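Local coordinates for hypothetical protein (PDB 3WOC), which is a heparin-binding, prostate-derived lectin of boar sperm with a jacalin-like beta-prism fold, probably connected with sperm capacitation, at residues Ile63-Glu68 with Thr88-Ser93; Ile71-Arg76 with Phe132-Pro137; Gly26-Val31 with Ser46-Lys51; Phe80-Thr85 with Phe96-Gly101. All coordinates share one frame; numbering follows the deposited sequence.

Contact 2 sets strand 70-77 against strand 127-135 of a different sheet, its centre about 9 Å from the centre of the chain, and is almost wholly apolar. Contact 3, equally near the centre, stays within one sheet and pairs cationic side chains with aromatic rings. Contact 4 zips the hairpin 81-88/93-97, in the sheet of strand 70-77, and continues along the loop beyond. Phe96 of contact 4 packs on Val29 and Ile27 of contact 3. Contact 1, its centre about 15 Å from that of the chain and mostly exposed, joins two loops through a salt bridge and hydrogen bonds to the Glu68 carboxylate and Thr88 hydroxyl, and touches contact 2 through Ile71.

Contact 1. Residues Ile63-Glu68 with Thr88-Ser93; sequences ILHPGE and TNQGRS
Glu68 reaches from the loop after strand 58-63 to Thr88, Gln90 and Arg92 in the loop between strands 81-88 and 93-97. Glu68 CB lies 3.7 Å from Gln90 OE1, near the end of the extended glutamine chain. Glu68 CG, anti to the backbone N (chi1 -177°), comes within 3.7 Å of Thr88 CB. The chain continues extended to CD, which rests on the Thr88 methyl group, CG2. At the tip Glu68 OE1 accepts from His65 N at 2.6 Å, using the anti lone pair, and also lies 2.8 Å from Arg92 NH1, which bonds OE2. Glu68 OE2 takes two donors: Arg92 NH1 meets its syn lone pair at 2.8 Å in a nearly straight hydrogen bond (162°), part of a salt bridge, while Thr88 OG1 donates from the anti side at 3.1 Å. OE2 lies in the guanidinium plane, yet the carboxylate and guanidinium are twisted 34° apart. Over one guanidinium face, toward its rim, sits the His65 ring, with NE2 3.5 Å from Arg92 CZ; Gln90 NE2 lies at that ring's edge. Thr88 OG1 also accepts from Arg92 N at 3.0 Å, which ties the hydroxyl to its own loop. Arg92 NH2 bonds a dioxane molecule, probably from the crystallisation liquor. With several donors around it, the carboxylate is probably ionised. The arrangement joins a type II beta turn, His65-Glu68, with Gly67 at its third position, to the type I turn Thr88-Gly91 of a hairpin, at one end of the beta prism.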
loop_
_atom_site.group_PDB
_atom_site.type_symbol
_atom_site.label_atom_id
_atom_site.label_comp_id
_atom_site.label_asym_id
_atom_site.label_seq_id
_atom_site.Cartn_x
_atom_site.Cartn_y
_atom_site.Cartn_z
ATOM N N ILE A 63 -2.198 9.823 -7.833
ATOM C CA ILE A 63 -3.618 10.126 -7.950
ATOM C C ILE A 63 -4.157 9.483 -9.222
ATOM O O ILE A 63 -3.695 9.771 -10.329
ATOM C CB ILE A 63 -3.906 11.655 -7.904
ATOM C CG1 ILE A 63 -3.304 12.293 -6.636
ATOM C CG2 ILE A 63 -5.408 11.934 -8.008
ATOM C CD1 ILE A 63 -3.768 11.682 -5.306
ATOM N N LEU A 64 -5.124 8.589 -9.043
ATOM C CA LEU A 64 -5.694 7.829 -10.145
ATOM C C LEU A 64 -6.715 8.651 -10.927
ATOM O O LEU A 64 -7.549 9.345 -10.336
ATOM C CB LEU A 64 -6.326 6.534 -9.622
ATOM C CG LEU A 64 -5.529 5.215 -9.610
ATOM C CD1 LEU A 64 -4.024 5.396 -9.770
ATOM C CD2 LEU A 64 -5.847 4.410 -8.357
ATOM N N HIS A 65 -6.627 8.575 -12.255
ATOM C CA HIS A 65 -7.630 9.156 -13.143
ATOM C C HIS A 65 -8.955 8.416 -12.951
ATOM O O HIS A 65 -8.954 7.257 -12.529
ATOM C CB HIS A 65 -7.192 9.047 -14.610
ATOM C CG HIS A 65 -5.857 9.661 -14.902
ATOM N ND1 HIS A 65 -5.500 10.918 -14.465
ATOM C CD2 HIS A 65 -4.805 9.198 -15.618
ATOM C CE1 HIS A 65 -4.277 11.196 -14.882
ATOM N NE2 HIS A 65 -3.834 10.169 -15.586
ATOM N N PRO A 66 -10.093 9.083 -13.237
ATOM C CA PRO A 66 -11.367 8.364 -13.166
ATOM C C PRO A 66 -11.363 7.181 -14.134
ATOM O O PRO A 66 -11.000 7.342 -15.303
ATOM C CB PRO A 66 -12.393 9.421 -13.592
ATOM C CG PRO A 66 -11.729 10.734 -13.333
ATOM C CD PRO A 66 -10.280 10.499 -13.613
ATOM N N GLY A 67 -11.727 6.002 -13.633
ATOM C CA GLY A 67 -11.694 4.769 -14.421
ATOM C C GLY A 67 -10.340 4.071 -14.431
ATOM O O GLY A 67 -10.180 3.030 -15.072
ATOM N N GLU A 68 -9.368 4.652 -13.730
ATOM C CA GLU A 68 -8.022 4.089 -13.622
ATOM C C GLU A 68 -7.863 3.325 -12.308
ATOM O O GLU A 68 -8.284 3.797 -11.247
ATOM C CB GLU A 68 -6.970 5.199 -13.732
ATOM C CG GLU A 68 -5.525 4.721 -13.697
ATOM C CD GLU A 68 -4.525 5.861 -13.719
ATOM O OE1 GLU A 68 -4.797 6.923 -13.121
ATOM O OE2 GLU A 68 -3.454 5.694 -14.332
ATOM N N THR A 88 -0.819 0.666 -13.343
ATOM C CA THR A 88 -2.244 0.864 -13.627
ATOM C C THR A 88 -2.694 0.157 -14.904
ATOM O O THR A 88 -1.874 -0.192 -15.753
ATOM C CB THR A 88 -2.630 2.370 -13.733
ATOM O OG1 THR A 88 -2.028 2.946 -14.901
ATOM C CG2 THR A 88 -2.201 3.149 -12.488
ATOM N N ASN A 89 -4.007 -0.035 -15.023
ATOM C CA ASN A 89 -4.640 -0.558 -16.240
ATOM C C ASN A 89 -4.557 0.405 -17.431
ATOM O O ASN A 89 -4.940 0.054 -18.552
ATOM C CB ASN A 89 -6.102 -0.956 -15.962
ATOM C CG ASN A 89 -6.998 0.233 -15.594
ATOM O OD1 ASN A 89 -8.219 0.141 -15.693
ATOM N ND2 ASN A 89 -6.402 1.338 -15.167
ATOM N N GLN A 90 -4.059 1.612 -17.168
ATOM C CA GLN A 90 -3.848 2.635 -18.194
ATOM C C GLN A 90 -2.366 2.831 -18.554
ATOM O O GLN A 90 -1.998 3.829 -19.172
ATOM C CB GLN A 90 -4.473 3.965 -17.753
ATOM C CG GLN A 90 -6.000 3.977 -17.786
ATOM C CD GLN A 90 -6.597 5.360 -17.570
ATOM O OE1 GLN A 90 -7.787 5.491 -17.285
ATOM N NE2 GLN A 90 -5.775 6.400 -17.707
ATOM N N GLY A 91 -1.522 1.878 -18.160
ATOM C CA GLY A 91 -0.104 1.869 -18.537
ATOM C C GLY A 91 0.828 2.742 -17.712
ATOM O O GLY A 91 2.021 2.829 -18.005
ATOM N N ARG A 92 0.288 3.394 -16.687
ATOM C CA ARG A 92 1.078 4.261 -15.815
ATOM C C ARG A 92 1.698 3.476 -14.659
ATOM O O ARG A 92 1.155 2.457 -14.223
ATOM C CB ARG A 92 0.225 5.422 -15.285
ATOM C CG ARG A 92 -0.135 6.453 -16.348
ATOM C CD ARG A 92 -1.225 7.417 -15.892
ATOM N NE ARG A 92 -0.745 8.451 -14.973
ATOM C CZ ARG A 92 -1.228 8.663 -13.750
ATOM N NH1 ARG A 92 -2.216 7.916 -13.278
ATOM N NH2 ARG A 92 -0.726 9.631 -12.995
ATOM N N SER A 93 2.847 3.948 -14.183
ATOM C CA SER A 93 3.482 3.380 -12.996
ATOM C C SER A 93 3.988 4.486 -12.075
ATOM O O SER A 93 4.358 5.570 -12.538
ATOM C CB SER A 93 4.607 2.407 -13.370
ATOM O OG SER A 93 5.754 3.081 -13.846
#

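Contact 2. Residues Ile71-Arg76 with Phe132-Pro137; sequences ISIYGR and FTWGFP
Ile73 and Phe132 reach toward each other tip to tip, and the main interaction is a CH-pi contact: Ile73 CD1 stands 3.7 Å from the centroid of the Phe132 ring, 22° off its normal. Of the ring atoms, Phe132 CE1 is nearest Ile73 CD1, at 3.5 Å. Ile73 CD1 lies nearly anti to CA (chi2 161°), while the second branch, CG2, comes to 3.9 Å from Phe132 CZ. Apolar packing extends to Trp134, whose CH2 lies 4.0 Å from Ile73 CD1, so one methyl group serves both aromatic rings. Contacts of side chain on backbone complete the set: Trp134 CZ3 is 3.8 Å from Ile71 O, and CH2 also approaches Ser72 CA. Here strand 70-77 forms a classic beta bulge, Ile71 and Ser72 both facing Ile87. The two strands run nearly antiparallel with axes 9.7 Å apart, a distance bridged by side chains, because they belong to different sheets of the beta prism. Leu115 touches both aromatic residues, and Ala106 also borders Phe132. The indole NE1 and Phe132 N bond a glycerol, probably from the crystallisation liquor. Cohesion here therefore probably rests mainly on dispersion and the burial of apolar surface, with a phenyl face as the seat for a methyl.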
loop_
_atom_site.group_PDB
_atom_site.type_symbol
_atom_site.label_atom_id
_atom_site.label_comp_id
_atom_site.label_asym_id
_atom_site.label_seq_id
_atom_site.Cartn_x
_atom_site.Cartn_y
_atom_site.Cartn_z
ATOM N N ILE A 71 -3.546 -2.517 -10.931
ATOM C CA ILE A 71 -3.734 -3.923 -11.321
ATOM C C ILE A 71 -2.572 -4.855 -10.946
ATOM O O ILE A 71 -2.742 -6.076 -10.923
ATOM C CB ILE A 71 -4.165 -4.089 -12.814
ATOM C CG1 ILE A 71 -3.220 -3.349 -13.764
ATOM C CG2 ILE A 71 -5.601 -3.620 -13.011
ATOM C CD1 ILE A 71 -2.111 -4.212 -14.320
ATOM N N SER A 72 -1.397 -4.288 -10.669
ATOM C CA SER A 72 -0.264 -5.075 -10.157
ATOM C C SER A 72 0.719 -4.241 -9.336
ATOM O O SER A 72 0.776 -3.021 -9.472
ATOM C CB SER A 72 0.461 -5.831 -11.283
ATOM O OG SER A 72 1.162 -4.952 -12.143
ATOM N N ILE A 73 1.485 -4.910 -8.477
ATOM C CA ILE A 73 2.420 -4.227 -7.584
ATOM C C ILE A 73 3.760 -4.957 -7.485
ATOM O O ILE A 73 3.834 -6.089 -7.003
ATOM C CB ILE A 73 1.808 -4.005 -6.168
ATOM C CG1 ILE A 73 0.558 -3.124 -6.267
ATOM C CG2 ILE A 73 2.838 -3.370 -5.217
ATOM C CD1 ILE A 73 -0.362 -3.191 -5.088
ATOM N N TYR A 74 4.810 -4.297 -7.957
ATOM C CA TYR A 74 6.175 -4.779 -7.777
ATOM C C TYR A 74 6.803 -4.049 -6.592
ATOM O O TYR A 74 6.599 -2.848 -6.416
ATOM C CB TYR A 74 6.991 -4.583 -9.062
ATOM C CG TYR A 74 8.500 -4.534 -8.880
ATOM C CD1 TYR A 74 9.194 -3.340 -9.043
ATOM C CD2 TYR A 74 9.233 -5.680 -8.556
ATOM C CE1 TYR A 74 10.573 -3.273 -8.882
ATOM C CE2 TYR A 74 10.619 -5.624 -8.396
ATOM C CZ TYR A 74 11.277 -4.414 -8.563
ATOM O OH TYR A 74 12.641 -4.326 -8.413
ATOM N N GLY A 75 7.550 -4.784 -5.774
ATOM C CA GLY A 75 8.210 -4.188 -4.623
ATOM C C GLY A 75 9.515 -4.834 -4.202
ATOM O O GLY A 75 9.954 -5.831 -4.780
ATOM N N ARG A 76 10.136 -4.240 -3.188
ATOM C CA ARG A 76 11.362 -4.753 -2.589
ATOM C C ARG A 76 11.354 -4.479 -1.084
ATOM O O ARG A 76 10.765 -3.500 -0.630
ATOM C CB ARG A 76 12.603 -4.126 -3.243
ATOM C CG ARG A 76 12.834 -4.557 -4.684
ATOM C CD ARG A 76 14.255 -4.305 -5.134
ATOM N NE ARG A 76 14.489 -4.800 -6.490
ATOM C CZ ARG A 76 14.802 -6.059 -6.797
ATOM N NH1 ARG A 76 14.922 -6.977 -5.844
ATOM N NH2 ARG A 76 14.995 -6.403 -8.064
ATOM N N PHE A 132 -2.182 -7.530 -0.110
ATOM C CA PHE A 132 -3.128 -6.841 -0.979
ATOM C C PHE A 132 -4.393 -7.649 -1.227
ATOM O O PHE A 132 -4.331 -8.860 -1.450
ATOM C CB PHE A 132 -2.454 -6.488 -2.304
ATOM C CG PHE A 132 -1.138 -5.789 -2.137
ATOM C CD1 PHE A 132 -1.091 -4.430 -1.840
ATOM C CD2 PHE A 132 0.055 -6.492 -2.243
ATOM C CE1 PHE A 132 0.129 -3.787 -1.666
ATOM C CE2 PHE A 132 1.276 -5.852 -2.072
ATOM C CZ PHE A 132 1.311 -4.499 -1.786
ATOM N N THR A 133 -5.536 -6.968 -1.171
ATOM C CA THR A 133 -6.830 -7.577 -1.491
ATOM C C THR A 133 -7.357 -7.026 -2.816
ATOM O O THR A 133 -7.299 -5.818 -3.069
ATOM C CB THR A 133 -7.882 -7.373 -0.371
ATOM O OG1 THR A 133 -8.434 -6.054 -0.454
ATOM C CG2 THR A 133 -7.267 -7.588 1.010
ATOM N N TRP A 134 -7.871 -7.921 -3.650
ATOM C CA TRP A 134 -8.240 -7.591 -5.024
ATOM C C TRP A 134 -9.717 -7.861 -5.271
ATOM O O TRP A 134 -10.326 -8.688 -4.590
ATOM C CB TRP A 134 -7.385 -8.401 -6.004
ATOM C CG TRP A 134 -5.903 -8.347 -5.716
ATOM C CD1 TRP A 134 -5.190 -9.196 -4.911
ATOM C CD2 TRP A 134 -4.958 -7.396 -6.230
ATOM N NE1 TRP A 134 -3.863 -8.833 -4.895
ATOM C CE2 TRP A 134 -3.693 -7.732 -5.693
ATOM C CE3 TRP A 134 -5.058 -6.295 -7.092
ATOM C CZ2 TRP A 134 -2.537 -7.004 -5.986
ATOM C CZ3 TRP A 134 -3.906 -5.571 -7.386
ATOM C CH2 TRP A 134 -2.662 -5.930 -6.833
ATOM N N GLY A 135 -10.293 -7.157 -6.241
ATOM C CA GLY A 135 -11.692 -7.360 -6.604
ATOM C C GLY A 135 -12.096 -6.659 -7.883
ATOM O O GLY A 135 -11.417 -5.741 -8.339
ATOM N N PHE A 136 -13.216 -7.093 -8.455
ATOM C CA PHE A 136 -13.744 -6.519 -9.692
ATOM C C PHE A 136 -14.363 -5.137 -9.468
ATOM O O PHE A 136 -15.180 -4.965 -8.565
ATOM C CB PHE A 136 -14.782 -7.459 -10.319
ATOM C CG PHE A 136 -14.222 -8.785 -10.750
ATOM C CD1 PHE A 136 -14.368 -9.908 -9.946
ATOM C CD2 PHE A 136 -13.555 -8.915 -11.967
ATOM C CE1 PHE A 136 -13.850 -11.142 -10.341
ATOM C CE2 PHE A 136 -13.036 -10.145 -12.370
ATOM C CZ PHE A 136 -13.186 -11.259 -11.556
ATOM N N PRO A 137 -13.967 -4.145 -10.290
ATOM C CA PRO A 137 -14.552 -2.802 -10.248
ATOM C C PRO A 137 -15.953 -2.676 -10.895
ATOM O O PRO A 137 -16.687 -3.669 -10.996
ATOM C CB PRO A 137 -13.519 -1.955 -10.997
ATOM C CG PRO A 137 -12.896 -2.893 -11.954
ATOM C CD PRO A 137 -12.896 -4.244 -11.301
#

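Contact 3. Residues Gly26-Val31 with Ser46-Lys51; sequences GIRVFV and SSWSEK
Arg28 lays its guanidinium over one face of the Trp48 indole. Arg28 CZ stands 3.9 Å from the centroid of the Trp48 five-membered ring, 15° off the normal, and the two planes are inclined by 30°, a cation-pi pair. Arg28 NH2 passes closest, 3.1 Å from Trp48 NE1; both are donors, so this is stacking and not a bond. Nearer the backbone, Arg28 CB packs on Trp48 CZ3 at 3.5 Å, and Trp48 CH2 comes to 3.7 Å from Ile27 N, beside Gly26. A second cation-pi pair follows: Lys51, bent at several torsions, places NZ 4.9 Å from the centroid of the Phe30 ring, over its face, with CD 3.7 Å from Phe30 CE2. Both pairs span strand 37-44, which lies between 24-31 and 47-53 in one of the antiparallel four-stranded Greek-key sheets of the beta prism. Ile27 and Val29 point to the opposite face of this sheet, onto Phe96. Arg28 is positioned from its other atoms: the bend at chi3 (-81°) turns NE aside to a salt bridge with Glu61, and Gln41 accepts weakly from NH1. Trp48 also rests against Ile63 and Arg43, and Ser39 touches both Phe30 and Lys51.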
loop_
_atom_site.group_PDB
_atom_site.type_symbol
_atom_site.label_atom_id
_atom_site.label_comp_id
_atom_site.label_asym_id
_atom_site.label_seq_id
_atom_site.Cartn_x
_atom_site.Cartn_y
_atom_site.Cartn_z
ATOM N N GLY A 26 -6.775 6.913 -5.179
ATOM C CA GLY A 26 -5.456 7.466 -4.908
ATOM C C GLY A 26 -4.705 6.692 -3.846
ATOM O O GLY A 26 -5.287 5.896 -3.106
ATOM N N ILE A 27 -3.401 6.940 -3.769
ATOM C CA ILE A 27 -2.531 6.239 -2.832
ATOM C C ILE A 27 -1.456 7.190 -2.301
ATOM O O ILE A 27 -0.826 7.922 -3.065
ATOM C CB ILE A 27 -1.906 4.972 -3.494
ATOM C CG1 ILE A 27 -1.788 3.807 -2.494
ATOM C CG2 ILE A 27 -0.606 5.308 -4.219
ATOM C CD1 ILE A 27 -0.659 3.909 -1.470
ATOM N N ARG A 28 -1.268 7.179 -0.986
ATOM C CA ARG A 28 -0.291 8.040 -0.332
ATOM C C ARG A 28 0.751 7.204 0.407
ATOM O O ARG A 28 0.417 6.433 1.307
ATOM C CB ARG A 28 -0.994 9.001 0.630
ATOM C CG ARG A 28 -0.160 10.188 1.078
ATOM C CD ARG A 28 -0.979 11.113 1.968
ATOM N NE ARG A 28 -1.841 12.006 1.199
ATOM C CZ ARG A 28 -2.841 12.718 1.711
ATOM N NH1 ARG A 28 -3.134 12.640 3.004
ATOM N NH2 ARG A 28 -3.558 13.507 0.923
ATOM N N VAL A 29 2.010 7.355 0.007
ATOM C CA VAL A 29 3.117 6.640 0.635
ATOM C C VAL A 29 4.079 7.627 1.301
ATOM O O VAL A 29 4.530 8.588 0.676
ATOM C CB VAL A 29 3.870 5.743 -0.382
ATOM C CG1 VAL A 29 5.104 5.120 0.246
ATOM C CG2 VAL A 29 2.953 4.654 -0.916
ATOM N N PHE A 30 4.377 7.384 2.576
ATOM C CA PHE A 30 5.309 8.215 3.328
ATOM C C PHE A 30 6.687 7.564 3.390
ATOM O O PHE A 30 6.838 6.446 3.890
ATOM C CB PHE A 30 4.769 8.485 4.732
ATOM C CG PHE A 30 3.598 9.427 4.761
ATOM C CD1 PHE A 30 3.771 10.756 5.139
ATOM C CD2 PHE A 30 2.322 8.990 4.414
ATOM C CE1 PHE A 30 2.688 11.638 5.175
ATOM C CE2 PHE A 30 1.234 9.860 4.443
ATOM C CZ PHE A 30 1.416 11.186 4.825
ATOM N N VAL A 31 7.683 8.270 2.863
ATOM C CA VAL A 31 9.054 7.774 2.799
ATOM C C VAL A 31 9.977 8.643 3.659
ATOM O O VAL A 31 9.895 9.875 3.630
ATOM C CB VAL A 31 9.561 7.710 1.331
ATOM C CG1 VAL A 31 11.029 7.296 1.264
ATOM C CG2 VAL A 31 8.707 6.745 0.509
ATOM N N SER A 46 -13.423 10.307 -2.369
ATOM C CA SER A 46 -12.689 11.527 -2.033
ATOM C C SER A 46 -12.149 11.489 -0.601
ATOM O O SER A 46 -11.436 12.404 -0.176
ATOM C CB SER A 46 -13.566 12.765 -2.251
ATOM O OG SER A 46 -14.810 12.639 -1.583
ATOM N N SER A 47 -12.479 10.420 0.127
ATOM C CA SER A 47 -12.064 10.259 1.522
ATOM C C SER A 47 -10.794 9.420 1.689
ATOM O O SER A 47 -10.785 8.210 1.417
ATOM C CB SER A 47 -13.201 9.663 2.359
ATOM O OG SER A 47 -14.270 10.582 2.488
ATOM N N TRP A 48 -9.727 10.081 2.136
ATOM C CA TRP A 48 -8.487 9.412 2.513
ATOM C C TRP A 48 -8.707 8.585 3.772
ATOM O O TRP A 48 -9.443 8.996 4.675
ATOM C CB TRP A 48 -7.372 10.433 2.755
ATOM C CG TRP A 48 -6.766 10.990 1.502
ATOM C CD1 TRP A 48 -7.002 12.219 0.953
ATOM C CD2 TRP A 48 -5.816 10.344 0.644
ATOM N NE1 TRP A 48 -6.261 12.378 -0.196
ATOM C CE2 TRP A 48 -5.525 11.243 -0.410
ATOM C CE3 TRP A 48 -5.184 9.092 0.659
ATOM C CZ2 TRP A 48 -4.630 10.928 -1.441
ATOM C CZ3 TRP A 48 -4.295 8.780 -0.368
ATOM C CH2 TRP A 48 -4.023 9.698 -1.400
ATOM N N SER A 49 -8.064 7.424 3.828
ATOM C CA SER A 49 -8.179 6.523 4.972
ATOM C C SER A 49 -7.372 7.011 6.177
ATOM O O SER A 49 -6.714 8.050 6.124
ATOM C CB SER A 49 -7.725 5.113 4.581
ATOM O OG SER A 49 -6.329 5.074 4.329
ATOM N N GLU A 50 -7.447 6.249 7.265
ATOM C CA GLU A 50 -6.552 6.395 8.404
ATOM C C GLU A 50 -5.106 6.127 7.961
ATOM O O GLU A 50 -4.866 5.357 7.025
ATOM C CB GLU A 50 -6.966 5.402 9.493
ATOM C CG GLU A 50 -6.165 5.459 10.790
ATOM C CD GLU A 50 -6.423 4.261 11.691
ATOM O OE1 GLU A 50 -5.508 3.888 12.460
ATOM O OE2 GLU A 50 -7.536 3.688 11.629
ATOM N N LYS A 51 -4.154 6.779 8.625
ATOM C CA LYS A 51 -2.733 6.548 8.383
ATOM C C LYS A 51 -2.336 5.191 8.947
ATOM O O LYS A 51 -2.581 4.902 10.121
ATOM C CB LYS A 51 -1.894 7.640 9.046
ATOM C CG LYS A 51 -0.399 7.564 8.745
ATOM C CD LYS A 51 0.029 8.606 7.719
ATOM C CE LYS A 51 0.095 10.004 8.331
ATOM N NZ LYS A 51 1.054 10.086 9.469
#

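Contact 4. Residues Phe80-Thr85 with Phe96-Gly101; sequences FLQHVT and FGLETG
His83 presents one ring face to Glu99 and an edge to Gly97. Glu99 CG sits squarely over the centre of the imidazole, 3.6 Å from its centroid, a CH-pi contact between side chains that lie side by side and point the same way. At the edge His83 ND1 donates to Gly97 O at 3.2 Å; the bond is straight (169° at the hydrogen) and in the ring plane, although the donor stands above the plane of the carbonyl. His83 CG is anti to the backbone N (chi1 173°). The Phe96 ring has Val84 O near its edge, 3.5 Å from CD2. Next along the strands, Val84 and Phe96 form an antiparallel hydrogen-bonded pair: Val84 N gives to Phe96 O at 2.9 Å, and Phe96 N to Val84 O at 2.7 Å. Their side chains share a face of the sheet, with Val84 CG1 4.2 Å from Phe96 CD2. Beyond the pair the regular bonding stops, though the chains stay close. Gln82 and His83 both face Arg76 in a classic beta bulge, and Gly97 CA comes to 3.3 Å from Gln82 O in a CA-H...O contact. The chain then bends through an inverse gamma turn centred on Glu99, while Gln82 CB packs 3.2 Å from Leu98 O. Glu99 OE1 makes a weak bond to Tyr74 OH, and Gly101 O accepts from Arg76 NH1. Donation from ND1 implies a proton there, and the nearby Glu99 carboxylate might favour a second one on NE2, making the imidazole cationic; its charge is not settled.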
loop_
_atom_site.group_PDB
_atom_site.type_symbol
_atom_site.label_atom_id
_atom_site.label_comp_id
_atom_site.label_asym_id
_atom_site.label_seq_id
_atom_site.Cartn_x
_atom_site.Cartn_y
_atom_site.Cartn_z
ATOM N N PHE A 80 12.403 -3.932 6.554
ATOM C CA PHE A 80 11.258 -3.065 6.299
ATOM C C PHE A 80 10.940 -3.040 4.813
ATOM O O PHE A 80 11.811 -3.300 3.979
ATOM C CB PHE A 80 11.540 -1.640 6.787
ATOM C CG PHE A 80 11.889 -1.550 8.245
ATOM C CD1 PHE A 80 10.891 -1.467 9.210
ATOM C CD2 PHE A 80 13.219 -1.537 8.656
ATOM C CE1 PHE A 80 11.211 -1.389 10.561
ATOM C CE2 PHE A 80 13.548 -1.460 10.001
ATOM C CZ PHE A 80 12.540 -1.384 10.957
ATOM N N LEU A 81 9.686 -2.735 4.489
ATOM C CA LEU A 81 9.286 -2.475 3.114
ATOM C C LEU A 81 10.088 -1.290 2.584
ATOM O O LEU A 81 10.033 -0.193 3.149
ATOM C CB LEU A 81 7.783 -2.192 3.037
ATOM C CG LEU A 81 7.179 -1.856 1.670
ATOM C CD1 LEU A 81 7.216 -3.059 0.732
ATOM C CD2 LEU A 81 5.761 -1.346 1.843
ATOM N N GLN A 82 10.840 -1.534 1.512
ATOM C CA GLN A 82 11.743 -0.536 0.930
ATOM C C GLN A 82 11.095 0.232 -0.211
ATOM O O GLN A 82 11.083 1.461 -0.221
ATOM C CB GLN A 82 13.023 -1.201 0.406
ATOM C CG GLN A 82 13.989 -1.703 1.470
ATOM C CD GLN A 82 14.740 -0.591 2.176
ATOM O OE1 GLN A 82 14.769 0.555 1.721
ATOM N NE2 GLN A 82 15.357 -0.929 3.299
ATOM N N HIS A 83 10.560 -0.511 -1.172
ATOM C CA HIS A 83 10.129 0.056 -2.439
ATOM C C HIS A 83 8.808 -0.554 -2.893
ATOM O O HIS A 83 8.570 -1.750 -2.726
ATOM C CB HIS A 83 11.218 -0.177 -3.495
ATOM C CG HIS A 83 10.822 0.226 -4.882
ATOM N ND1 HIS A 83 10.909 1.525 -5.333
ATOM C CD2 HIS A 83 10.344 -0.502 -5.920
ATOM C CE1 HIS A 83 10.500 1.582 -6.587
ATOM N NE2 HIS A 83 10.152 0.365 -6.967
ATOM N N VAL A 84 7.953 0.294 -3.458
ATOM C CA VAL A 84 6.737 -0.145 -4.131
ATOM C C VAL A 84 6.567 0.635 -5.435
ATOM O O VAL A 84 6.680 1.860 -5.452
ATOM C CB VAL A 84 5.499 -0.027 -3.192
ATOM C CG1 VAL A 84 4.290 0.544 -3.903
ATOM C CG2 VAL A 84 5.167 -1.380 -2.580
ATOM N N THR A 85 6.354 -0.090 -6.531
ATOM C CA THR A 85 5.883 0.518 -7.778
ATOM C C THR A 85 4.534 -0.068 -8.187
ATOM O O THR A 85 4.401 -1.272 -8.418
ATOM C CB THR A 85 6.907 0.453 -8.952
ATOM O OG1 THR A 85 6.211 0.539 -10.206
ATOM C CG2 THR A 85 7.683 -0.826 -8.935
ATOM N N PHE A 96 7.756 4.386 -5.425
ATOM C CA PHE A 96 7.932 4.956 -4.090
ATOM C C PHE A 96 9.025 4.182 -3.364
ATOM O O PHE A 96 9.075 2.961 -3.447
ATOM C CB PHE A 96 6.629 4.872 -3.282
ATOM C CG PHE A 96 5.424 5.434 -3.991
ATOM C CD1 PHE A 96 5.032 6.748 -3.784
ATOM C CD2 PHE A 96 4.672 4.641 -4.853
ATOM C CE1 PHE A 96 3.912 7.275 -4.436
ATOM C CE2 PHE A 96 3.557 5.159 -5.509
ATOM C CZ PHE A 96 3.175 6.475 -5.299
ATOM N N GLY A 97 9.898 4.898 -2.660
ATOM C CA GLY A 97 10.946 4.273 -1.852
ATOM C C GLY A 97 12.195 3.843 -2.602
ATOM O O GLY A 97 12.283 3.974 -3.823
ATOM N N LEU A 98 13.162 3.315 -1.854
ATOM C CA LEU A 98 14.461 2.925 -2.398
ATOM C C LEU A 98 14.476 1.456 -2.823
ATOM O O LEU A 98 14.066 0.580 -2.064
ATOM C CB LEU A 98 15.561 3.202 -1.362
ATOM C CG LEU A 98 17.029 2.886 -1.667
ATOM C CD1 LEU A 98 17.608 3.834 -2.711
ATOM C CD2 LEU A 98 17.846 2.941 -0.385
ATOM N N GLU A 99 14.959 1.195 -4.035
ATOM C CA GLU A 99 15.025 -0.165 -4.570
ATOM C C GLU A 99 16.148 -0.991 -3.955
ATOM O O GLU A 99 17.268 -1.010 -4.477
ATOM C CB GLU A 99 15.214 -0.135 -6.084
ATOM C CG GLU A 99 13.954 0.076 -6.885
ATOM C CD GLU A 99 14.166 -0.248 -8.346
ATOM O OE1 GLU A 99 14.427 -1.431 -8.658
ATOM O OE2 GLU A 99 14.074 0.675 -9.181
ATOM N N THR A 100 15.848 -1.676 -2.853
ATOM C CA THR A 100 16.826 -2.553 -2.201
ATOM C C THR A 100 16.158 -3.785 -1.601
ATOM O O THR A 100 15.063 -3.700 -1.047
ATOM C CB THR A 100 17.607 -1.824 -1.081
ATOM O OG1 THR A 100 17.755 -0.439 -1.411
ATOM C CG2 THR A 100 18.986 -2.451 -0.890
ATOM N N GLY A 101 16.827 -4.927 -1.721
ATOM C CA GLY A 101 16.396 -6.147 -1.054
ATOM C C GLY A 101 15.750 -7.181 -1.949
ATOM O O GLY A 101 15.880 -7.130 -3.172
#